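Local atomic coordinates of N-Acetyltransferase, PseH (Campylobacter jejuni subsp. jejuni PT14, PDB entry 4XPL), a protein that transfers an acetyl group from acetyl coenzyme A, very probably to a UDP-linked amino sugar in the third step of making pseudaminic acid, which modifies flagellin. Residues V98-I101 against L102-I106; K125-H128 against K129-K132; L131-Y134 against Q135-F139. The protein carries 8 engineered substitutions. All coordinates share one frame; numbering follows the deposited sequence.

Overall arrangement
Interaction 1 comes first along the chain, at the start of helix 99-114; interactions 2 and 3 follow at the two ends of helix 128-136 and share L131 and K132. Centre to centre, interactions 1 and 2 lie about 15 Å apart, 1 and 3 about 11 Å, and 2 and 3 about 9 Å. Helix 99-114 connects the parallel neighbours 84-91 and 118-124 of the GNAT sheet. Interactions 1 and 3 touch: the Q100 amide bonds to N137, and M103 packs on L133, Y134 and F139; 1 and 2 do not. All three touch acetyl coenzyme A: the start of helix 99-114 takes the pyrophosphate, helix 128-136 with its N-cap the adenine, 3'-phosphate and a pantetheine amide.

Interaction 1: V98-I101 against L102-I106; sequences VGQI and LMNEI. With ACO (acetyl coenzyme *a), chain B.
The amide of Q100 reaches up one helical turn to the amide of N104 and meets it from an uncommon direction: NE2 lies 2.9 Å from N104 OD1, but well above that carbonyl's plane, 50° out of it and not on a lone pair. The donor is better placed than the acceptor, because OD1 sits almost in the plane of the Q100 amide. CG of Q100 is set anti to the backbone N (chi1 -174°), and the chi2 bend turns NE2 forward along the helix to N104. The same nitrogen also bonds to N137 OD1, so it joins two asparagines.

This is the opening turn of helix 99-114, the helix of the beta-alpha-beta crossover 84-91/99-114/118-124 of the GNAT fold, whose N-terminal end receives the pyrophosphate of acetyl coenzyme A. V98 N gives a weak bond to the ligand's O5A (3.4 Å) and G99 N another to O4A (3.1 Å). G99, which has no side chain, allows the phosphate to come right up to the backbone. The helix dipole probably adds to the attraction, and G97 N and K96 NZ supply further bonds to the cofactor. From V98 O onward the carbonyls take the regular i to i+4 bonds, L102 N to V98 O (3.1 Å) being nearly straight.

Side chains sort by face. L102 and I106 sink onto strands 84-91 and 70-78, while I101 and E105 reach strand 8-12. M103, bent at chi2 and chi3, lays its thioether against L133 and Y134 of helix 128-136. Several aliphatic carbons lie against carbonyl oxygens of the preceding turn: M103 CG is 3.2 Å from G99 O, and L102 CG rests 3.4 Å from V98 O.

Interaction 2: K125-H128 against K129-K132; sequences KSNH and KALK. Engineered in segment 125-128: S126 (natural residue Asp), H128 (natural residue Arg). With ACO (acetyl coenzyme *a), chain B.
The carboxamide of N127 has one of its faces against A130, whose CB is 3.4 Å from CG and lies over the flat group rather than at its rim. The imidazole of H128, an engineered residue, carries S126 O over the centre of one face, 3.5 Å above the plane; S126 is engineered too. The adenine of acetyl coenzyme A turns one face to the helix: K129 CG sits over it, 3.4 Å from C8A, and H128 CB covers the same face near the amino group, 3.6 Å from N6A. K132 comes in nearer the rim, its CG 3.5 Å from N3A. These contacts to the base use aliphatic carbons.

N127 is the N-cap of helix 128-136, entered after strand 118-124 of the GNAT fold, and it is also the centre of an inverse gamma turn. With CG anti to the backbone N (chi1 -165°), the amide folds forward over the first turn. Its OD1 accepts a weak capping bond from A130 N at 3.4 Å, while its ND2 gives a shorter one, 2.9 Å with an N-H...O angle of 156°, to O5P of the pantetheine arm. The same amide caps the helix and binds the cofactor, and the cap is consistent with ND2, rather than OD1, being the atom that faces O5P. N127 O in turn receives L131 N, and H128 O receives K132 N.

L131 rests its CG on N127 O, while its methyl CD1 lies against N127 O and K125 O; the same leucine also meets Y149. K125 runs out extended, and its NZ forms a salt bridge with E144 and a hydrogen bond with D145 O. K129, bent at chi3 and chi4, passes along the diphosphate, CD lying 3.7 Å from O1A.

Interaction 3: L131-Y134 against Q135-F139; sequences LKLY and QQNHF. With ACO (acetyl coenzyme *a), chain B.
Helix 128-136 closes here in a Schellman motif: F139 N returns to Y134 O (3.0 Å) and H138 N to Q135 O, with H138 turning at positive phi as the C' residue. L133 O is gripped by N137 ND2 at 2.8 Å, with the oxygen in the plane of that amide, while OD1 is taken up by Q100. N137 N adds weak bonds to both L133 O and Y134 O.

F139 packs back onto the turn it leaves. Its CB is 3.8 Å from Y134 CB, and Y134 O lies at the edge of its ring, near the ring plane. The two rings meet obliquely, planes 43° apart, and both also pack on F87, Y134 edge-to-face. Y134 extends until its OH is 3.6 Å from C3P of the pantetheine arm, next to the carbon that bears the thioester sulfur.

On the phosphate side, Q136 runs out extended beyond CG (chi2 175°) across K132, and its CG touches K132 O. NE2 then donates to O7A of the 3'-phosphate at 2.7 Å, an almost straight bond of 170°. K132 lies alongside Q135, NZ giving OE1 only a weak bond at 3.5 Å. A neutral amide therefore meets the 3'-phosphate, the group that distinguishes coenzyme A from its dephospho form, and the helix end that carries it is tied off by its own capping bonds.

Interaction 1: V98-I101 against L102-I106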
loop_
_atom_site.group_PDB
_atom_site.type_symbol
_atom_site.label_atom_id
_atom_site.label_comp_id
_atom_site.label_asym_id
_atom_site.label_seq_id
_atom_site.Cartn_x
_atom_site.Cartn_y
_atom_site.Cartn_z
ATOM N N VAL A 98 1.404 -10.768 8.346
ATOM C CA VAL A 98 0.220 -10.048 7.861
ATOM C C VAL A 98 0.365 -9.626 6.395
ATOM O O VAL A 98 -0.579 -9.138 5.808
ATOM C CB VAL A 98 -0.136 -8.807 8.717
ATOM C CG1 VAL A 98 -0.491 -9.219 10.183
ATOM C CG2 VAL A 98 0.975 -7.785 8.692
ATOM N N GLY A 99 1.549 -9.809 5.823
ATOM C CA GLY A 99 1.768 -9.488 4.405
ATOM C C GLY A 99 0.792 -10.123 3.437
ATOM O O GLY A 99 0.295 -9.448 2.536
ATOM N N GLN A 100 0.479 -11.396 3.641
ATOM C CA GLN A 100 -0.477 -12.097 2.779
ATOM C C GLN A 100 -1.876 -11.495 2.850
ATOM O O GLN A 100 -2.544 -11.360 1.834
ATOM C CB GLN A 100 -0.517 -13.596 3.062
ATOM C CG GLN A 100 -1.397 -14.382 2.065
ATOM C CD GLN A 100 -0.966 -14.208 0.624
ATOM O OE1 GLN A 100 0.220 -14.364 0.311
ATOM N NE2 GLN A 100 -1.917 -13.903 -0.274
ATOM N N ILE A 101 -2.298 -11.094 4.046
ATOM C CA ILE A 101 -3.578 -10.423 4.212
ATOM C C ILE A 101 -3.604 -9.115 3.449
ATOM O O ILE A 101 -4.552 -8.827 2.707
ATOM C CB ILE A 101 -3.852 -10.116 5.691
ATOM C CG1 ILE A 101 -3.955 -11.439 6.449
ATOM C CG2 ILE A 101 -5.119 -9.260 5.795
ATOM C CD1 ILE A 101 -4.250 -11.328 7.963
ATOM N N LEU A 102 -2.551 -8.320 3.604
ATOM C CA LEU A 102 -2.437 -7.074 2.866
ATOM C C LEU A 102 -2.429 -7.291 1.358
ATOM O O LEU A 102 -3.073 -6.533 0.620
ATOM C CB LEU A 102 -1.208 -6.278 3.289
ATOM C CG LEU A 102 -1.017 -5.960 4.773
ATOM C CD1 LEU A 102 0.284 -5.167 5.039
ATOM C CD2 LEU A 102 -2.260 -5.233 5.334
ATOM N N MET A 103 -1.725 -8.331 0.919
ATOM C CA MET A 103 -1.676 -8.706 -0.512
ATOM C C MET A 103 -3.052 -9.142 -1.027
ATOM O O MET A 103 -3.466 -8.752 -2.129
ATOM C CB MET A 103 -0.654 -9.829 -0.756
ATOM C CG MET A 103 0.800 -9.431 -0.671
ATOM S SD MET A 103 1.247 -8.074 -1.791
ATOM C CE MET A 103 0.859 -8.841 -3.378
ATOM N N ASN A 104 -3.776 -9.940 -0.250
ATOM C CA ASN A 104 -5.149 -10.281 -0.627
ATOM C C ASN A 104 -5.988 -9.032 -0.838
ATOM O O ASN A 104 -6.749 -8.959 -1.797
ATOM C CB ASN A 104 -5.868 -11.146 0.440
ATOM C CG ASN A 104 -5.334 -12.576 0.516
ATOM O OD1 ASN A 104 -4.744 -13.115 -0.453
ATOM N ND2 ASN A 104 -5.522 -13.198 1.693
ATOM N N GLU A 105 -5.913 -8.091 0.102
ATOM C CA GLU A 105 -6.661 -6.849 -0.008
ATOM C C GLU A 105 -6.258 -5.992 -1.201
ATOM O O GLU A 105 -7.119 -5.393 -1.857
ATOM C CB GLU A 105 -6.538 -6.021 1.268
ATOM C CG GLU A 105 -7.145 -6.668 2.482
ATOM C CD GLU A 105 -8.627 -7.019 2.306
ATOM O OE1 GLU A 105 -9.398 -6.129 1.901
ATOM O OE2 GLU A 105 -8.991 -8.174 2.566
ATOM N N ILE A 106 -4.962 -5.911 -1.463
ATOM C CA ILE A 106 -4.452 -5.155 -2.597
ATOM C C ILE A 106 -5.020 -5.701 -3.902
ATOM O O ILE A 106 -5.506 -4.942 -4.738
ATOM C CB ILE A 106 -2.893 -5.170 -2.663
ATOM C CG1 ILE A 106 -2.304 -4.203 -1.615
ATOM C CG2 ILE A 106 -2.376 -4.790 -4.095
ATOM C CD1 ILE A 106 -0.963 -4.579 -1.102
HETATM N N1A ACO B . 14.187 -15.046 1.302
HETATM C C2A ACO B . 12.992 -15.557 0.938
HETATM N N3A ACO B . 11.894 -15.462 1.718
HETATM C C4A ACO B . 11.921 -14.840 2.930
HETATM C C5A ACO B . 13.185 -14.251 3.393
HETATM C C6A ACO B . 14.359 -14.397 2.484
HETATM N N6A ACO B . 15.579 -13.899 2.814
HETATM N N7A ACO B . 12.928 -13.711 4.605
HETATM C C8A ACO B . 11.615 -13.932 4.896
HETATM N N9A ACO B . 11.013 -14.604 3.889
HETATM C C1B ACO B . 9.585 -15.041 3.783
HETATM C C2B ACO B . 8.965 -15.494 5.099
HETATM O O2B ACO B . 9.372 -16.820 5.450
HETATM C C3B ACO B . 7.494 -15.400 4.759
HETATM O O3B ACO B . 7.117 -16.605 4.093
HETATM P P3B ACO B . 5.589 -17.089 3.885
HETATM O O7A ACO B . 4.919 -16.007 3.043
HETATM O O8A ACO B . 5.766 -18.383 3.122
HETATM O O9A ACO B . 5.022 -17.259 5.280
HETATM C C4B ACO B . 7.397 -14.187 3.832
HETATM O O4B ACO B . 8.717 -13.996 3.299
HETATM C C5B ACO B . 6.902 -12.936 4.566
HETATM O O5B ACO B . 7.645 -12.722 5.777
HETATM P P1A ACO B . 6.990 -12.202 7.165
HETATM O O1A ACO B . 8.064 -12.032 8.205
HETATM O O2A ACO B . 5.749 -13.012 7.475
HETATM O O3A ACO B . 6.643 -10.660 6.864
HETATM P P2A ACO B . 5.164 -10.099 6.676
HETATM O O4A ACO B . 4.376 -11.036 5.799
HETATM O O5A ACO B . 4.637 -9.800 8.064
HETATM O O6A ACO B . 5.431 -8.656 6.002
HETATM C CBP ACO B . 6.031 -7.007 4.436
HETATM C CCP ACO B . 6.013 -8.490 4.712
HETATM C CDP ACO B . 4.562 -6.491 4.464
HETATM C CEP ACO B . 6.668 -6.762 3.061
HETATM C CAP ACO B . 6.874 -6.358 5.546
HETATM O OAP ACO B . 8.205 -6.928 5.573
HETATM C C9P ACO B . 6.987 -4.874 5.397
HETATM O O9P ACO B . 6.056 -4.129 5.709
HETATM N N8P ACO B . 8.162 -4.423 4.950
HETATM C C7P ACO B . 8.451 -2.996 4.848
HETATM C C6P ACO B . 7.622 -2.334 3.738
HETATM C C5P ACO B . 7.912 -2.949 2.383
HETATM O O5P ACO B . 9.053 -3.313 2.078
HETATM N N4P ACO B . 6.897 -3.024 1.521
HETATM C C3P ACO B . 7.147 -3.371 0.112
HETATM C C2P ACO B . 7.573 -2.118 -0.686
HETATM S S1P ACO B . 6.166 -1.030 -0.753
HETATM C C ACO B . 6.433 0.168 0.373
HETATM O O ACO B . 7.443 0.143 1.087
HETATM C CH3 ACO B . 5.381 1.242 0.503
#

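Interaction 2: K125-H128 against K129-K132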
loop_
_atom_site.group_PDB
_atom_site.type_symbol
_atom_site.label_atom_id
_atom_site.label_comp_id
_atom_site.label_asym_id
_atom_site.label_seq_id
_atom_site.Cartn_x
_atom_site.Cartn_y
_atom_site.Cartn_z
ATOM N N LYS A 125 16.098 -4.690 -4.843
ATOM C CA LYS A 125 16.489 -6.085 -5.019
ATOM C C LYS A 125 16.802 -6.814 -3.719
ATOM O O LYS A 125 16.714 -8.033 -3.669
ATOM C CB LYS A 125 17.738 -6.160 -5.917
ATOM C CG LYS A 125 17.523 -5.623 -7.303
ATOM C CD LYS A 125 18.767 -5.777 -8.160
ATOM C CE LYS A 125 18.596 -4.943 -9.387
ATOM N NZ LYS A 125 19.699 -5.087 -10.328
ATOM N N SER A 126 17.208 -6.076 -2.687
ATOM C CA SER A 126 17.520 -6.660 -1.382
ATOM C C SER A 126 16.265 -6.947 -0.541
ATOM O O SER A 126 16.377 -7.509 0.544
ATOM C CB SER A 126 18.435 -5.717 -0.593
ATOM O OG SER A 126 17.793 -4.463 -0.410
ATOM N N ASN A 127 15.093 -6.547 -1.032
ATOM C CA ASN A 127 13.840 -6.699 -0.280
ATOM C C ASN A 127 13.263 -8.099 -0.549
ATOM O O ASN A 127 12.306 -8.278 -1.321
ATOM C CB ASN A 127 12.856 -5.569 -0.671
ATOM C CG ASN A 127 11.671 -5.433 0.307
ATOM O OD1 ASN A 127 11.485 -6.260 1.190
ATOM N ND2 ASN A 127 10.880 -4.369 0.140
ATOM N N HIS A 128 13.857 -9.092 0.100
ATOM C CA HIS A 128 13.552 -10.487 -0.202
ATOM C C HIS A 128 12.203 -10.876 0.341
ATOM O O HIS A 128 11.493 -11.683 -0.261
ATOM C CB HIS A 128 14.604 -11.423 0.390
ATOM C CG HIS A 128 16.001 -11.103 -0.033
ATOM N ND1 HIS A 128 16.360 -10.942 -1.355
ATOM C CD2 HIS A 128 17.134 -10.930 0.691
ATOM C CE1 HIS A 128 17.653 -10.673 -1.426
ATOM N NE2 HIS A 128 18.146 -10.660 -0.198
ATOM N N LYS A 129 11.857 -10.313 1.489
ATOM C CA LYS A 129 10.553 -10.551 2.066
ATOM C C LYS A 129 9.490 -10.157 1.075
ATOM O O LYS A 129 8.578 -10.927 0.819
ATOM C CB LYS A 129 10.351 -9.808 3.403
ATOM C CG LYS A 129 10.852 -10.598 4.591
ATOM C CD LYS A 129 10.282 -10.127 5.918
ATOM C CE LYS A 129 11.024 -8.927 6.482
ATOM N NZ LYS A 129 11.266 -9.141 7.954
ATOM N N ALA A 130 9.600 -8.954 0.522
ATOM C CA ALA A 130 8.586 -8.461 -0.399
ATOM C C ALA A 130 8.569 -9.286 -1.689
ATOM O O ALA A 130 7.495 -9.643 -2.209
ATOM C CB ALA A 130 8.794 -6.976 -0.699
ATOM N N LEU A 131 9.750 -9.571 -2.226
ATOM C CA LEU A 131 9.823 -10.382 -3.448
ATOM C C LEU A 131 9.167 -11.746 -3.299
ATOM O O LEU A 131 8.380 -12.136 -4.136
ATOM C CB LEU A 131 11.255 -10.566 -3.894
ATOM C CG LEU A 131 11.832 -9.300 -4.497
ATOM C CD1 LEU A 131 13.407 -9.410 -4.530
ATOM C CD2 LEU A 131 11.212 -9.091 -5.880
ATOM N N LYS A 132 9.501 -12.457 -2.239
ATOM C CA LYS A 132 8.917 -13.765 -1.971
ATOM C C LYS A 132 7.377 -13.675 -1.903
ATOM O O LYS A 132 6.650 -14.513 -2.448
ATOM C CB LYS A 132 9.465 -14.275 -0.647
ATOM C CG LYS A 132 9.004 -15.695 -0.233
ATOM C CD LYS A 132 9.294 -16.676 -1.361
ATOM C CE LYS A 132 9.424 -18.100 -0.902
ATOM N NZ LYS A 132 10.261 -18.823 -1.929
HETATM N N1A ACO B . 14.187 -15.046 1.302
HETATM C C2A ACO B . 12.992 -15.557 0.938
HETATM N N3A ACO B . 11.894 -15.462 1.718
HETATM C C4A ACO B . 11.921 -14.840 2.930
HETATM C C5A ACO B . 13.185 -14.251 3.393
HETATM C C6A ACO B . 14.359 -14.397 2.484
HETATM N N6A ACO B . 15.579 -13.899 2.814
HETATM N N7A ACO B . 12.928 -13.711 4.605
HETATM C C8A ACO B . 11.615 -13.932 4.896
HETATM N N9A ACO B . 11.013 -14.604 3.889
HETATM C C1B ACO B . 9.585 -15.041 3.783
HETATM C C2B ACO B . 8.965 -15.494 5.099
HETATM O O2B ACO B . 9.372 -16.820 5.450
HETATM C C3B ACO B . 7.494 -15.400 4.759
HETATM O O3B ACO B . 7.117 -16.605 4.093
HETATM P P3B ACO B . 5.589 -17.089 3.885
HETATM O O7A ACO B . 4.919 -16.007 3.043
HETATM O O8A ACO B . 5.766 -18.383 3.122
HETATM O O9A ACO B . 5.022 -17.259 5.280
HETATM C C4B ACO B . 7.397 -14.187 3.832
HETATM O O4B ACO B . 8.717 -13.996 3.299
HETATM C C5B ACO B . 6.902 -12.936 4.566
HETATM O O5B ACO B . 7.645 -12.722 5.777
HETATM P P1A ACO B . 6.990 -12.202 7.165
HETATM O O1A ACO B . 8.064 -12.032 8.205
HETATM O O2A ACO B . 5.749 -13.012 7.475
HETATM O O3A ACO B . 6.643 -10.660 6.864
HETATM P P2A ACO B . 5.164 -10.099 6.676
HETATM O O4A ACO B . 4.376 -11.036 5.799
HETATM O O5A ACO B . 4.637 -9.800 8.064
HETATM O O6A ACO B . 5.431 -8.656 6.002
HETATM C CBP ACO B . 6.031 -7.007 4.436
HETATM C CCP ACO B . 6.013 -8.490 4.712
HETATM C CDP ACO B . 4.562 -6.491 4.464
HETATM C CEP ACO B . 6.668 -6.762 3.061
HETATM C CAP ACO B . 6.874 -6.358 5.546
HETATM O OAP ACO B . 8.205 -6.928 5.573
HETATM C C9P ACO B . 6.987 -4.874 5.397
HETATM O O9P ACO B . 6.056 -4.129 5.709
HETATM N N8P ACO B . 8.162 -4.423 4.950
HETATM C C7P ACO B . 8.451 -2.996 4.848
HETATM C C6P ACO B . 7.622 -2.334 3.738
HETATM C C5P ACO B . 7.912 -2.949 2.383
HETATM O O5P ACO B . 9.053 -3.313 2.078
HETATM N N4P ACO B . 6.897 -3.024 1.521
HETATM C C3P ACO B . 7.147 -3.371 0.112
HETATM C C2P ACO B . 7.573 -2.118 -0.686
HETATM S S1P ACO B . 6.166 -1.030 -0.753
HETATM C C ACO B . 6.433 0.168 0.373
HETATM O O ACO B . 7.443 0.143 1.087
HETATM C CH3 ACO B . 5.381 1.242 0.503
#

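Interaction 3: L131-Y134 against Q135-F139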
loop_
_atom_site.group_PDB
_atom_site.type_symbol
_atom_site.label_atom_id
_atom_site.label_comp_id
_atom_site.label_asym_id
_atom_site.label_seq_id
_atom_site.Cartn_x
_atom_site.Cartn_y
_atom_site.Cartn_z
ATOM N N LEU A 131 9.750 -9.571 -2.226
ATOM C CA LEU A 131 9.823 -10.382 -3.448
ATOM C C LEU A 131 9.167 -11.746 -3.299
ATOM O O LEU A 131 8.380 -12.136 -4.136
ATOM C CB LEU A 131 11.255 -10.566 -3.894
ATOM C CG LEU A 131 11.832 -9.300 -4.497
ATOM C CD1 LEU A 131 13.407 -9.410 -4.530
ATOM C CD2 LEU A 131 11.212 -9.091 -5.880
ATOM N N LYS A 132 9.501 -12.457 -2.239
ATOM C CA LYS A 132 8.917 -13.765 -1.971
ATOM C C LYS A 132 7.377 -13.675 -1.903
ATOM O O LYS A 132 6.650 -14.513 -2.448
ATOM C CB LYS A 132 9.465 -14.275 -0.647
ATOM C CG LYS A 132 9.004 -15.695 -0.233
ATOM C CD LYS A 132 9.294 -16.676 -1.361
ATOM C CE LYS A 132 9.424 -18.100 -0.902
ATOM N NZ LYS A 132 10.261 -18.823 -1.929
ATOM N N LEU A 133 6.893 -12.629 -1.247
ATOM C CA LEU A 133 5.462 -12.441 -1.064
ATOM C C LEU A 133 4.791 -12.229 -2.409
ATOM O O LEU A 133 3.745 -12.802 -2.678
ATOM C CB LEU A 133 5.234 -11.229 -0.166
ATOM C CG LEU A 133 3.881 -11.094 0.455
ATOM C CD1 LEU A 133 3.549 -12.355 1.263
ATOM C CD2 LEU A 133 3.878 -9.816 1.303
ATOM N N TYR A 134 5.411 -11.406 -3.255
ATOM C CA TYR A 134 4.889 -11.124 -4.599
ATOM C C TYR A 134 4.904 -12.381 -5.467
ATOM O O TYR A 134 3.930 -12.676 -6.169
ATOM C CB TYR A 134 5.699 -9.997 -5.272
ATOM C CG TYR A 134 5.605 -8.643 -4.569
ATOM C CD1 TYR A 134 4.740 -8.440 -3.488
ATOM C CD2 TYR A 134 6.391 -7.567 -4.977
ATOM C CE1 TYR A 134 4.674 -7.226 -2.838
ATOM C CE2 TYR A 134 6.297 -6.307 -4.319
ATOM C CZ TYR A 134 5.438 -6.159 -3.268
ATOM O OH TYR A 134 5.348 -4.946 -2.602
ATOM N N GLN A 135 5.999 -13.132 -5.411
ATOM C CA GLN A 135 6.122 -14.378 -6.168
ATOM C C GLN A 135 5.060 -15.366 -5.707
ATOM O O GLN A 135 4.472 -16.082 -6.523
ATOM C CB GLN A 135 7.520 -14.998 -5.986
ATOM C CG GLN A 135 7.668 -16.417 -6.512
ATOM C CD GLN A 135 7.906 -17.432 -5.414
ATOM O OE1 GLN A 135 9.056 -17.611 -4.966
ATOM N NE2 GLN A 135 6.841 -18.124 -4.985
ATOM N N GLN A 136 4.817 -15.419 -4.400
ATOM C CA GLN A 136 3.797 -16.332 -3.868
ATOM C C GLN A 136 2.388 -15.974 -4.348
ATOM O O GLN A 136 1.509 -16.819 -4.365
ATOM C CB GLN A 136 3.830 -16.364 -2.338
ATOM C CG GLN A 136 5.025 -17.125 -1.786
ATOM C CD GLN A 136 5.148 -17.062 -0.281
ATOM O OE1 GLN A 136 5.826 -17.898 0.317
ATOM N NE2 GLN A 136 4.513 -16.082 0.339
ATOM N N ASN A 137 2.171 -14.720 -4.716
ATOM C CA ASN A 137 0.876 -14.274 -5.241
ATOM C C ASN A 137 0.871 -14.129 -6.793
ATOM O O ASN A 137 0.036 -13.410 -7.378
ATOM C CB ASN A 137 0.465 -12.972 -4.549
ATOM C CG ASN A 137 0.036 -13.190 -3.117
ATOM O OD1 ASN A 137 -1.123 -13.491 -2.864
ATOM N ND2 ASN A 137 0.989 -13.134 -2.177
ATOM N N HIS A 138 1.771 -14.881 -7.419
ATOM C CA HIS A 138 1.880 -15.081 -8.889
ATOM C C HIS A 138 2.371 -13.880 -9.679
ATOM O O HIS A 138 2.219 -13.834 -10.907
ATOM C CB HIS A 138 0.597 -15.660 -9.495
ATOM C CG HIS A 138 0.007 -16.767 -8.689
ATOM N ND1 HIS A 138 0.775 -17.770 -8.136
ATOM C CD2 HIS A 138 -1.277 -17.057 -8.377
ATOM C CE1 HIS A 138 -0.013 -18.615 -7.494
ATOM N NE2 HIS A 138 -1.263 -18.208 -7.627
ATOM N N PHE A 139 3.011 -12.934 -8.989
ATOM C CA PHE A 139 3.720 -11.865 -9.661
ATOM C C PHE A 139 4.922 -12.394 -10.437
ATOM O O PHE A 139 5.535 -13.402 -10.091
ATOM C CB PHE A 139 4.152 -10.767 -8.670
ATOM C CG PHE A 139 3.030 -9.862 -8.249
ATOM C CD1 PHE A 139 2.117 -10.268 -7.275
ATOM C CD2 PHE A 139 2.835 -8.637 -8.871
ATOM C CE1 PHE A 139 1.076 -9.466 -6.910
ATOM C CE2 PHE A 139 1.797 -7.838 -8.499
ATOM C CZ PHE A 139 0.920 -8.244 -7.507
HETATM N N1A ACO B . 14.187 -15.046 1.302
HETATM C C2A ACO B . 12.992 -15.557 0.938
HETATM N N3A ACO B . 11.894 -15.462 1.718
HETATM C C4A ACO B . 11.921 -14.840 2.930
HETATM C C5A ACO B . 13.185 -14.251 3.393
HETATM C C6A ACO B . 14.359 -14.397 2.484
HETATM N N6A ACO B . 15.579 -13.899 2.814
HETATM N N7A ACO B . 12.928 -13.711 4.605
HETATM C C8A ACO B . 11.615 -13.932 4.896
HETATM N N9A ACO B . 11.013 -14.604 3.889
HETATM C C1B ACO B . 9.585 -15.041 3.783
HETATM C C2B ACO B . 8.965 -15.494 5.099
HETATM O O2B ACO B . 9.372 -16.820 5.450
HETATM C C3B ACO B . 7.494 -15.400 4.759
HETATM O O3B ACO B . 7.117 -16.605 4.093
HETATM P P3B ACO B . 5.589 -17.089 3.885
HETATM O O7A ACO B . 4.919 -16.007 3.043
HETATM O O8A ACO B . 5.766 -18.383 3.122
HETATM O O9A ACO B . 5.022 -17.259 5.280
HETATM C C4B ACO B . 7.397 -14.187 3.832
HETATM O O4B ACO B . 8.717 -13.996 3.299
HETATM C C5B ACO B . 6.902 -12.936 4.566
HETATM O O5B ACO B . 7.645 -12.722 5.777
HETATM P P1A ACO B . 6.990 -12.202 7.165
HETATM O O1A ACO B . 8.064 -12.032 8.205
HETATM O O2A ACO B . 5.749 -13.012 7.475
HETATM O O3A ACO B . 6.643 -10.660 6.864
HETATM P P2A ACO B . 5.164 -10.099 6.676
HETATM O O4A ACO B . 4.376 -11.036 5.799
HETATM O O5A ACO B . 4.637 -9.800 8.064
HETATM O O6A ACO B . 5.431 -8.656 6.002
HETATM C CBP ACO B . 6.031 -7.007 4.436
HETATM C CCP ACO B . 6.013 -8.490 4.712
HETATM C CDP ACO B . 4.562 -6.491 4.464
HETATM C CEP ACO B . 6.668 -6.762 3.061
HETATM C CAP ACO B . 6.874 -6.358 5.546
HETATM O OAP ACO B . 8.205 -6.928 5.573
HETATM C C9P ACO B . 6.987 -4.874 5.397
HETATM O O9P ACO B . 6.056 -4.129 5.709
HETATM N N8P ACO B . 8.162 -4.423 4.950
HETATM C C7P ACO B . 8.451 -2.996 4.848
HETATM C C6P ACO B . 7.622 -2.334 3.738
HETATM C C5P ACO B . 7.912 -2.949 2.383
HETATM O O5P ACO B . 9.053 -3.313 2.078
HETATM N N4P ACO B . 6.897 -3.024 1.521
HETATM C C3P ACO B . 7.147 -3.371 0.112
HETATM C C2P ACO B . 7.573 -2.118 -0.686
HETATM S S1P ACO B . 6.166 -1.030 -0.753
HETATM C C ACO B . 6.433 0.168 0.373
HETATM O O ACO B . 7.443 0.143 1.087
HETATM C CH3 ACO B . 5.381 1.242 0.503
#